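Local coordinates for protein Epf (Streptococcus pyogenes, PDB 4ES8) that is a cell-surface adhesin that binds to cells through an N-terminal domain containing a carbohydrate-binding module, at residues Gln120-Ser125 against Asp201-Phe206; Ser125-Asp130 against Leu190-Glu195; Leu259-Thr264 against Ile275-Asp280. All blocks are in the same frame, centred on the assembly; numbering follows the deposited sequence.

Interactions 1 and 2 sit together in the N-terminal part of the molecule, their centres 9 Å apart, and share Ser125. Strands 113-123 and 127-135 follow each other in the chain but belong to different sheets, and so do 186-194 and 202-213; interaction 1 pairs 113-123 with 202-213, interaction 2 pairs 127-135 with 186-194. The two layers touch where Val204 CG1 meets Ser192 OG at 3.5 Å. Interaction 3 belongs to the other end of the chain, its centre 56 Å from both, nearest atoms about 34 Å from interaction 1 and about 32 Å from interaction 2. A bound sodium ion lies about 10 Å from the Asp130 side chain of interaction 2.

Interaction 1 (Gln120-Ser125 against Asp201-Phe206); sequences QGQIAS and DLDVEF
Gln120 faces Phe206 and Ile123 faces Val204 in an antiparallel strand pairing within one of the two sheets of the N-terminal domain, where strand 113-123 lies beside strand 202-213. Both are non-hydrogen-bonded pairs, yet between them two residues, Gly121 and Gln122, stand opposite the single Glu205: a beta bulge. Gly121 N gives Glu205 O only a weak bond at 2.8 Å, whereas Glu205 N reaches Gln122 O more squarely at 3.0 Å. Beyond the bulge, Ala124 N bonds to Asp203 O at 3.0 Å and Ala124 CB packs on Leu202 CB. The Gln120 chain bends at chi2 (64°), which turns CD back toward the backbone; NE2 then donates to the residue's neighbour, Gly121 O, at 3.0 Å with a nearly straight 170°, from above the carbonyl plane. OE1 of the same amide comes to the edge of the Phe206 ring, 3.3 Å from CE1, with the two planes steeply inclined, and also takes a hydrogen bond from Tyr131. On the other sheet face, Gln122 OE1 accepts from two waters, one also donating to Asp203 O, the other to Asp203 OD2, while Asp203 OD1 pairs with Arg88. The chemistry therefore differs by face: on the inner one a single buried amide has both ends engaged, whereas on the outer one water carries much of the polar contact.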
loop_
_atom_site.group_PDB
_atom_site.type_symbol
_atom_site.label_atom_id
_atom_site.label_comp_id
_atom_site.label_asym_id
_atom_site.label_seq_id
_atom_site.Cartn_x
_atom_site.Cartn_y
_atom_site.Cartn_z
ATOM N N GLN A 120 -10.973 -8.245 -12.125
ATOM C CA GLN A 120 -12.331 -8.548 -11.716
ATOM C C GLN A 120 -12.795 -9.635 -12.667
ATOM O O GLN A 120 -12.932 -9.375 -13.880
ATOM C CB GLN A 120 -13.234 -7.308 -11.784
ATOM C CG GLN A 120 -14.713 -7.621 -11.579
ATOM C CD GLN A 120 -14.908 -8.164 -10.185
ATOM O OE1 GLN A 120 -14.660 -7.465 -9.202
ATOM N NE2 GLN A 120 -15.244 -9.459 -10.090
ATOM N N GLY A 121 -12.938 -10.848 -12.151
ATOM C CA GLY A 121 -13.444 -11.980 -12.924
ATOM C C GLY A 121 -14.963 -11.933 -12.979
ATOM O O GLY A 121 -15.587 -10.877 -12.754
ATOM N N GLN A 122 -15.577 -13.086 -13.276
ATOM C CA GLN A 122 -17.027 -13.189 -13.434
ATOM C C GLN A 122 -17.789 -12.560 -12.283
ATOM O O GLN A 122 -17.392 -12.693 -11.127
ATOM C CB GLN A 122 -17.462 -14.669 -13.570
ATOM C CG GLN A 122 -17.229 -15.502 -12.306
ATOM C CD GLN A 122 -17.381 -16.947 -12.638
ATOM O OE1 GLN A 122 -18.498 -17.467 -12.764
ATOM N NE2 GLN A 122 -16.248 -17.606 -12.862
ATOM N N ILE A 123 -18.863 -11.856 -12.619
ATOM C CA ILE A 123 -19.810 -11.313 -11.661
ATOM C C ILE A 123 -21.166 -11.838 -12.072
ATOM O O ILE A 123 -21.725 -11.387 -13.093
ATOM C CB ILE A 123 -19.836 -9.768 -11.539
ATOM C CG1 ILE A 123 -18.440 -9.201 -11.182
ATOM C CG2 ILE A 123 -20.897 -9.358 -10.466
ATOM C CD1 ILE A 123 -18.359 -7.654 -11.406
ATOM N N ALA A 124 -21.738 -12.737 -11.274
ATOM C CA ALA A 124 -23.073 -13.255 -11.613
ATOM C C ALA A 124 -24.133 -12.148 -11.637
ATOM O O ALA A 124 -24.028 -11.151 -10.907
ATOM C CB ALA A 124 -23.495 -14.299 -10.584
ATOM N N SER A 125 -25.183 -12.335 -12.454
ATOM C CA SER A 125 -26.306 -11.424 -12.430
ATOM C C SER A 125 -26.891 -11.427 -11.000
ATOM O O SER A 125 -27.086 -12.507 -10.411
ATOM C CB SER A 125 -27.340 -11.871 -13.453
ATOM O OG SER A 125 -28.443 -10.990 -13.435
ATOM N N ASP A 201 -27.077 -20.836 -8.214
ATOM C CA ASP A 201 -25.744 -20.476 -7.707
ATOM C C ASP A 201 -25.260 -19.196 -8.363
ATOM O O ASP A 201 -25.256 -19.108 -9.596
ATOM C CB ASP A 201 -24.725 -21.584 -7.992
ATOM C CG ASP A 201 -24.926 -22.868 -7.230
ATOM O OD1 ASP A 201 -25.674 -22.853 -6.225
ATOM O OD2 ASP A 201 -24.321 -23.881 -7.630
ATOM N N LEU A 202 -24.863 -18.208 -7.548
ATOM C CA LEU A 202 -24.348 -16.953 -8.100
ATOM C C LEU A 202 -22.887 -16.817 -7.704
ATOM O O LEU A 202 -22.596 -16.674 -6.508
ATOM C CB LEU A 202 -25.157 -15.743 -7.594
ATOM C CG LEU A 202 -26.673 -15.767 -7.830
ATOM C CD1 LEU A 202 -27.291 -14.447 -7.384
ATOM C CD2 LEU A 202 -27.037 -16.047 -9.331
ATOM N N ASP A 203 -21.969 -16.830 -8.694
ATOM C CA ASP A 203 -20.544 -16.757 -8.411
ATOM C C ASP A 203 -19.892 -15.434 -8.765
ATOM O O ASP A 203 -20.248 -14.809 -9.747
ATOM C CB ASP A 203 -19.783 -17.853 -9.173
ATOM C CG ASP A 203 -20.183 -19.269 -8.826
ATOM O OD1 ASP A 203 -20.908 -19.452 -7.821
ATOM O OD2 ASP A 203 -19.769 -20.193 -9.559
ATOM N N VAL A 204 -18.891 -15.037 -7.969
ATOM C CA VAL A 204 -18.098 -13.822 -8.222
ATOM C C VAL A 204 -16.649 -14.190 -7.957
ATOM O O VAL A 204 -16.373 -14.840 -6.942
ATOM C CB VAL A 204 -18.583 -12.571 -7.432
ATOM C CG1 VAL A 204 -18.615 -12.811 -5.906
ATOM C CG2 VAL A 204 -17.740 -11.337 -7.790
ATOM N N GLU A 205 -15.735 -13.804 -8.856
ATOM C CA GLU A 205 -14.325 -14.167 -8.743
ATOM C C GLU A 205 -13.416 -12.959 -8.916
ATOM O O GLU A 205 -13.693 -12.100 -9.758
ATOM C CB GLU A 205 -13.990 -15.225 -9.815
ATOM C CG GLU A 205 -12.556 -15.723 -9.812
ATOM C CD GLU A 205 -12.256 -16.594 -11.011
ATOM O OE1 GLU A 205 -12.078 -16.033 -12.116
ATOM O OE2 GLU A 205 -12.204 -17.836 -10.848
ATOM N N PHE A 206 -12.314 -12.936 -8.150
ATOM C CA PHE A 206 -11.281 -11.913 -8.217
ATOM C C PHE A 206 -9.951 -12.608 -8.371
ATOM O O PHE A 206 -9.760 -13.663 -7.753
ATOM C CB PHE A 206 -11.262 -11.060 -6.934
ATOM C CG PHE A 206 -12.633 -10.674 -6.440
ATOM C CD1 PHE A 206 -13.248 -9.506 -6.888
ATOM C CD2 PHE A 206 -13.306 -11.475 -5.510
ATOM C CE1 PHE A 206 -14.506 -9.132 -6.400
ATOM C CE2 PHE A 206 -14.562 -11.092 -5.008
ATOM C CZ PHE A 206 -15.151 -9.916 -5.452
HETATM O O HOH W 1 -20.707 -15.784 -12.271
HETATM O O HOH W 2 -14.055 -15.459 -13.786
HETATM O O HOH W 3 -19.536 -20.012 -12.257
#

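Interaction 2 (Ser125-Asp130 against Leu190-Glu195)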
loop_
_atom_site.group_PDB
_atom_site.type_symbol
_atom_site.label_atom_id
_atom_site.label_comp_id
_atom_site.label_asym_id
_atom_site.label_seq_id
_atom_site.Cartn_x
_atom_site.Cartn_y
_atom_site.Cartn_z
ATOM N N SER A 125 -25.183 -12.335 -12.454
ATOM C CA SER A 125 -26.306 -11.424 -12.430
ATOM C C SER A 125 -26.891 -11.427 -11.000
ATOM O O SER A 125 -27.086 -12.507 -10.411
ATOM C CB SER A 125 -27.340 -11.871 -13.453
ATOM O OG SER A 125 -28.443 -10.990 -13.435
ATOM N N GLY A 126 -27.099 -10.241 -10.442
ATOM C CA GLY A 126 -27.633 -10.119 -9.080
ATOM C C GLY A 126 -26.566 -9.794 -8.057
ATOM O O GLY A 126 -26.891 -9.446 -6.924
ATOM N N ILE A 127 -25.284 -9.934 -8.428
ATOM C CA ILE A 127 -24.208 -9.603 -7.482
ATOM C C ILE A 127 -23.701 -8.189 -7.748
ATOM O O ILE A 127 -23.473 -7.797 -8.913
ATOM C CB ILE A 127 -23.039 -10.626 -7.555
ATOM C CG1 ILE A 127 -23.506 -12.057 -7.132
ATOM C CG2 ILE A 127 -21.832 -10.146 -6.721
ATOM C CD1 ILE A 127 -22.417 -13.107 -7.183
ATOM N N THR A 128 -23.522 -7.407 -6.658
ATOM C CA THR A 128 -22.904 -6.087 -6.759
ATOM C C THR A 128 -21.619 -6.163 -5.940
ATOM O O THR A 128 -21.470 -7.042 -5.077
ATOM C CB THR A 128 -23.852 -4.956 -6.377
ATOM O OG1 THR A 128 -24.414 -5.241 -5.089
ATOM C CG2 THR A 128 -24.995 -4.780 -7.412
ATOM N N VAL A 129 -20.645 -5.337 -6.302
ATOM C CA VAL A 129 -19.292 -5.438 -5.779
ATOM C C VAL A 129 -18.781 -4.096 -5.290
ATOM O O VAL A 129 -19.072 -3.044 -5.881
ATOM C CB VAL A 129 -18.409 -5.975 -6.974
ATOM C CG1 VAL A 129 -16.909 -5.958 -6.664
ATOM C CG2 VAL A 129 -18.847 -7.380 -7.402
ATOM N N ASP A 130 -17.945 -4.154 -4.248
ATOM C CA ASP A 130 -17.252 -2.973 -3.719
ATOM C C ASP A 130 -15.794 -3.350 -3.475
ATOM O O ASP A 130 -15.491 -4.532 -3.246
ATOM C CB ASP A 130 -17.911 -2.452 -2.420
ATOM C CG ASP A 130 -17.449 -1.058 -1.970
ATOM O OD1 ASP A 130 -16.769 -0.355 -2.769
ATOM O OD2 ASP A 130 -17.736 -0.685 -0.814
ATOM N N LEU A 190 -12.303 -7.183 -0.734
ATOM C CA LEU A 190 -13.080 -7.521 -1.944
ATOM C C LEU A 190 -14.478 -7.905 -1.505
ATOM O O LEU A 190 -14.669 -8.995 -0.938
ATOM C CB LEU A 190 -12.403 -8.676 -2.681
ATOM C CG LEU A 190 -11.006 -8.325 -3.221
ATOM C CD1 LEU A 190 -10.258 -9.573 -3.595
ATOM C CD2 LEU A 190 -11.087 -7.363 -4.414
ATOM N N LEU A 191 -15.442 -6.983 -1.669
ATOM C CA LEU A 191 -16.789 -7.193 -1.163
ATOM C C LEU A 191 -17.785 -7.453 -2.244
ATOM O O LEU A 191 -17.726 -6.847 -3.315
ATOM C CB LEU A 191 -17.283 -5.969 -0.341
ATOM C CG LEU A 191 -16.327 -5.475 0.750
ATOM C CD1 LEU A 191 -15.535 -4.275 0.262
ATOM C CD2 LEU A 191 -17.097 -5.087 2.008
ATOM N N SER A 192 -18.743 -8.342 -1.948
ATOM C CA SER A 192 -19.848 -8.573 -2.885
ATOM C C SER A 192 -21.122 -8.762 -2.100
ATOM O O SER A 192 -21.083 -9.015 -0.890
ATOM C CB SER A 192 -19.572 -9.772 -3.793
ATOM O OG SER A 192 -19.371 -10.978 -3.075
ATOM N N LYS A 193 -22.264 -8.613 -2.773
ATOM C CA LYS A 193 -23.514 -8.818 -2.078
ATOM C C LYS A 193 -24.623 -9.173 -3.037
ATOM O O LYS A 193 -24.519 -8.914 -4.242
ATOM C CB LYS A 193 -23.882 -7.593 -1.224
ATOM C CG LYS A 193 -24.475 -6.427 -1.973
ATOM C CD LYS A 193 -25.092 -5.437 -0.967
ATOM C CE LYS A 193 -25.399 -4.092 -1.546
ATOM N NZ LYS A 193 -25.849 -3.146 -0.487
ATOM N N VAL A 194 -25.686 -9.769 -2.476
ATOM C CA VAL A 194 -26.940 -10.021 -3.185
ATOM C C VAL A 194 -28.007 -9.212 -2.462
ATOM O O VAL A 194 -28.000 -9.158 -1.227
ATOM C CB VAL A 194 -27.307 -11.531 -3.310
ATOM C CG1 VAL A 194 -26.322 -12.239 -4.240
ATOM C CG2 VAL A 194 -27.381 -12.249 -1.957
ATOM N N GLU A 195 -28.931 -8.604 -3.219
ATOM C CA GLU A 195 -30.050 -7.830 -2.663
ATOM C C GLU A 195 -31.299 -8.660 -2.580
ATOM O O GLU A 195 -32.192 -8.329 -1.802
ATOM C CB GLU A 195 -30.354 -6.587 -3.524
ATOM C CG GLU A 195 -29.213 -5.598 -3.598
ATOM C CD GLU A 195 -29.204 -4.509 -2.552
ATOM O OE1 GLU A 195 -29.810 -4.694 -1.469
ATOM O OE2 GLU A 195 -28.576 -3.461 -2.819
HETATM O O HOH W 4 -29.332 -9.495 -5.983
HETATM O O HOH W 5 -26.261 -3.354 -4.510
#
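Thr128 and Lys193 form a hydrogen-bonded antiparallel pair, Thr128 N giving to Lys193 O at 3.0 Å and Lys193 N to Thr128 O at 2.9 Å. Two residues on, Asp130 and Leu191 repeat the exchange, with Asp130 N on Leu191 O and Leu191 N on Asp130 O, both 2.9 Å. Val129 O accepts from Arg169 NE and Ser192 O from Ser98 OG. Near the turn water takes over: one molecule donates to Gly126 O and accepts from Glu195 N. A second joins Thr128 OG1 to Glu195 OE2, which also makes a long ion pair with Lys193 NZ. Lys193 CG lies only 3.3 Å from Thr128 OG1, and the aliphatic chain runs outward, extended, past that hydroxyl. Asp130 OD2 is held by a salt bridge to Arg132, and Ser192 OG by a hydrogen bond with Tyr89 OH. On the buried face Ile127 CG2 touches Ser192 CB at 3.7 Å. Strand 186-194 is flanked on its other edge by strand 97-105; Ile127 and Ser192 pack across the beta sandwich on strand 202-213, while Thr128, Leu191 and Lys193 are covered by Phe166 from a loop.

Interaction 3 (Leu259-Thr264 against Ile275-Asp280)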
loop_
_atom_site.group_PDB
_atom_site.type_symbol
_atom_site.label_atom_id
_atom_site.label_comp_id
_atom_site.label_asym_id
_atom_site.label_seq_id
_atom_site.Cartn_x
_atom_site.Cartn_y
_atom_site.Cartn_z
ATOM N N LEU A 259 30.622 11.542 -6.442
ATOM C CA LEU A 259 29.767 11.239 -5.299
ATOM C C LEU A 259 30.509 11.513 -4.004
ATOM O O LEU A 259 31.609 10.981 -3.798
ATOM C CB LEU A 259 29.325 9.769 -5.356
ATOM C CG LEU A 259 28.440 9.280 -4.203
ATOM C CD1 LEU A 259 27.044 9.969 -4.226
ATOM C CD2 LEU A 259 28.310 7.762 -4.254
ATOM N N LEU A 260 29.904 12.324 -3.128
ATOM C CA LEU A 260 30.479 12.647 -1.827
ATOM C C LEU A 260 29.922 11.718 -0.747
ATOM O O LEU A 260 30.684 11.050 -0.042
ATOM C CB LEU A 260 30.247 14.114 -1.437
ATOM C CG LEU A 260 30.792 15.176 -2.386
ATOM C CD1 LEU A 260 30.340 16.553 -1.940
ATOM C CD2 LEU A 260 32.333 15.100 -2.507
ATOM N N GLN A 261 28.589 11.689 -0.596
ATOM C CA GLN A 261 27.946 10.873 0.435
ATOM C C GLN A 261 26.568 10.490 -0.005
ATOM O O GLN A 261 25.966 11.190 -0.814
ATOM C CB GLN A 261 27.834 11.641 1.769
ATOM C CG GLN A 261 29.151 12.123 2.434
ATOM C CD GLN A 261 29.975 10.974 2.977
ATOM O OE1 GLN A 261 29.441 9.930 3.381
ATOM N NE2 GLN A 261 31.298 11.117 2.955
ATOM N N THR A 262 26.071 9.367 0.539
ATOM C CA THR A 262 24.723 8.856 0.315
ATOM C C THR A 262 24.122 8.602 1.693
ATOM O O THR A 262 24.821 8.074 2.570
ATOM C CB THR A 262 24.769 7.582 -0.538
ATOM O OG1 THR A 262 25.449 7.852 -1.767
ATOM C CG2 THR A 262 23.401 7.049 -0.845
ATOM N N VAL A 263 22.846 8.995 1.892
ATOM C CA VAL A 263 22.146 8.731 3.156
ATOM C C VAL A 263 20.746 8.245 2.830
ATOM O O VAL A 263 20.170 8.690 1.835
ATOM C CB VAL A 263 22.088 9.930 4.153
ATOM C CG1 VAL A 263 23.474 10.330 4.649
ATOM C CG2 VAL A 263 21.348 11.126 3.566
ATOM N N THR A 264 20.190 7.362 3.671
ATOM C CA THR A 264 18.803 6.925 3.522
ATOM C C THR A 264 18.011 7.565 4.662
ATOM O O THR A 264 18.410 7.454 5.830
ATOM C CB THR A 264 18.681 5.395 3.510
ATOM O OG1 THR A 264 19.350 4.888 2.359
ATOM C CG2 THR A 264 17.223 4.941 3.480
ATOM N N ILE A 275 24.003 15.472 6.412
ATOM C CA ILE A 275 24.975 14.676 5.691
ATOM C C ILE A 275 26.339 15.111 6.242
ATOM O O ILE A 275 26.603 16.315 6.328
ATOM C CB ILE A 275 24.846 14.839 4.149
ATOM C CG1 ILE A 275 23.493 14.248 3.657
ATOM C CG2 ILE A 275 26.045 14.184 3.426
ATOM C CD1 ILE A 275 23.254 14.238 2.135
ATOM N N THR A 276 27.160 14.145 6.667
ATOM C CA THR A 276 28.492 14.438 7.186
ATOM C C THR A 276 29.525 14.071 6.132
ATOM O O THR A 276 29.641 12.906 5.762
ATOM C CB THR A 276 28.751 13.709 8.518
ATOM O OG1 THR A 276 27.697 14.013 9.429
ATOM C CG2 THR A 276 30.107 14.083 9.136
ATOM N N LEU A 277 30.295 15.065 5.667
ATOM C CA LEU A 277 31.358 14.816 4.699
ATOM C C LEU A 277 32.603 14.324 5.416
ATOM O O LEU A 277 32.719 14.516 6.627
ATOM C CB LEU A 277 31.707 16.139 3.967
ATOM C CG LEU A 277 30.595 16.847 3.200
ATOM C CD1 LEU A 277 31.062 18.219 2.730
ATOM C CD2 LEU A 277 30.128 16.000 2.006
ATOM N N SER A 278 33.567 13.766 4.667
ATOM C CA SER A 278 34.863 13.432 5.259
ATOM C C SER A 278 35.637 14.762 5.429
ATOM O O SER A 278 35.228 15.779 4.850
ATOM C CB SER A 278 35.617 12.446 4.373
ATOM O OG SER A 278 36.118 13.081 3.207
ATOM N N GLU A 279 36.726 14.774 6.224
ATOM C CA GLU A 279 37.500 16.002 6.442
ATOM C C GLU A 279 38.063 16.536 5.118
ATOM O O GLU A 279 37.972 17.738 4.878
ATOM C CB GLU A 279 38.623 15.783 7.474
ATOM C CG GLU A 279 38.113 15.796 8.908
ATOM C CD GLU A 279 38.109 17.149 9.597
ATOM O OE1 GLU A 279 37.488 18.099 9.065
ATOM O OE2 GLU A 279 38.706 17.249 10.693
ATOM N N ASP A 280 38.586 15.636 4.251
ATOM C CA ASP A 280 39.135 15.961 2.934
ATOM C C ASP A 280 38.052 16.543 2.023
ATOM O O ASP A 280 38.290 17.554 1.360
ATOM C CB ASP A 280 39.762 14.721 2.279
ATOM C CG ASP A 280 40.969 14.144 3.015
ATOM O OD1 ASP A 280 41.578 14.876 3.831
ATOM O OD2 ASP A 280 41.295 12.957 2.781
#
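Gln261, Val263 and Ile275 make the close part of this side-chain contact between two strands that are not paired with each other. Ile275 sends its branches two ways: CG2, anti to the backbone N (CG1 at chi1 -66°), presses on Gln261 CB at 3.5 Å, while CG1 meets Val263 CG2 at 3.8 Å. The side chains of Gln261 and Ile275 run antiparallel alongside one another, and the glutamine then bends at chi2 (-70°), bringing CD to 3.4 Å from Thr276 O. That oxygen sits almost straight above CD, over the flat of the amide, and is not hydrogen-bonded to it. Strand 259-264 is an outer strand of the four-stranded sheet and strand 273-276 an outer strand of the three-stranded one, so these side chains close one border of the C-terminal sandwich, consistent with a fibronectin-like domain. Leu260 and Gln261 both face Leu252 in a classic beta bulge, which lets two successive side chains point toward the other segment; Leu260 CB reaches Leu277 CD2 at 3.9 Å. Packing is looser toward the helix, where Gln261 NE2 stays 3.9 Å from Ser278 N. Gln281 bridges the two segments: its OE1 accepts from Gln261 NE2 and Ser278 N, its NE2 donates to Leu260 O. Ser278 caps the start of helix 279-284, and the CB of Thr276, an exposed residue, points away from strand 259-264.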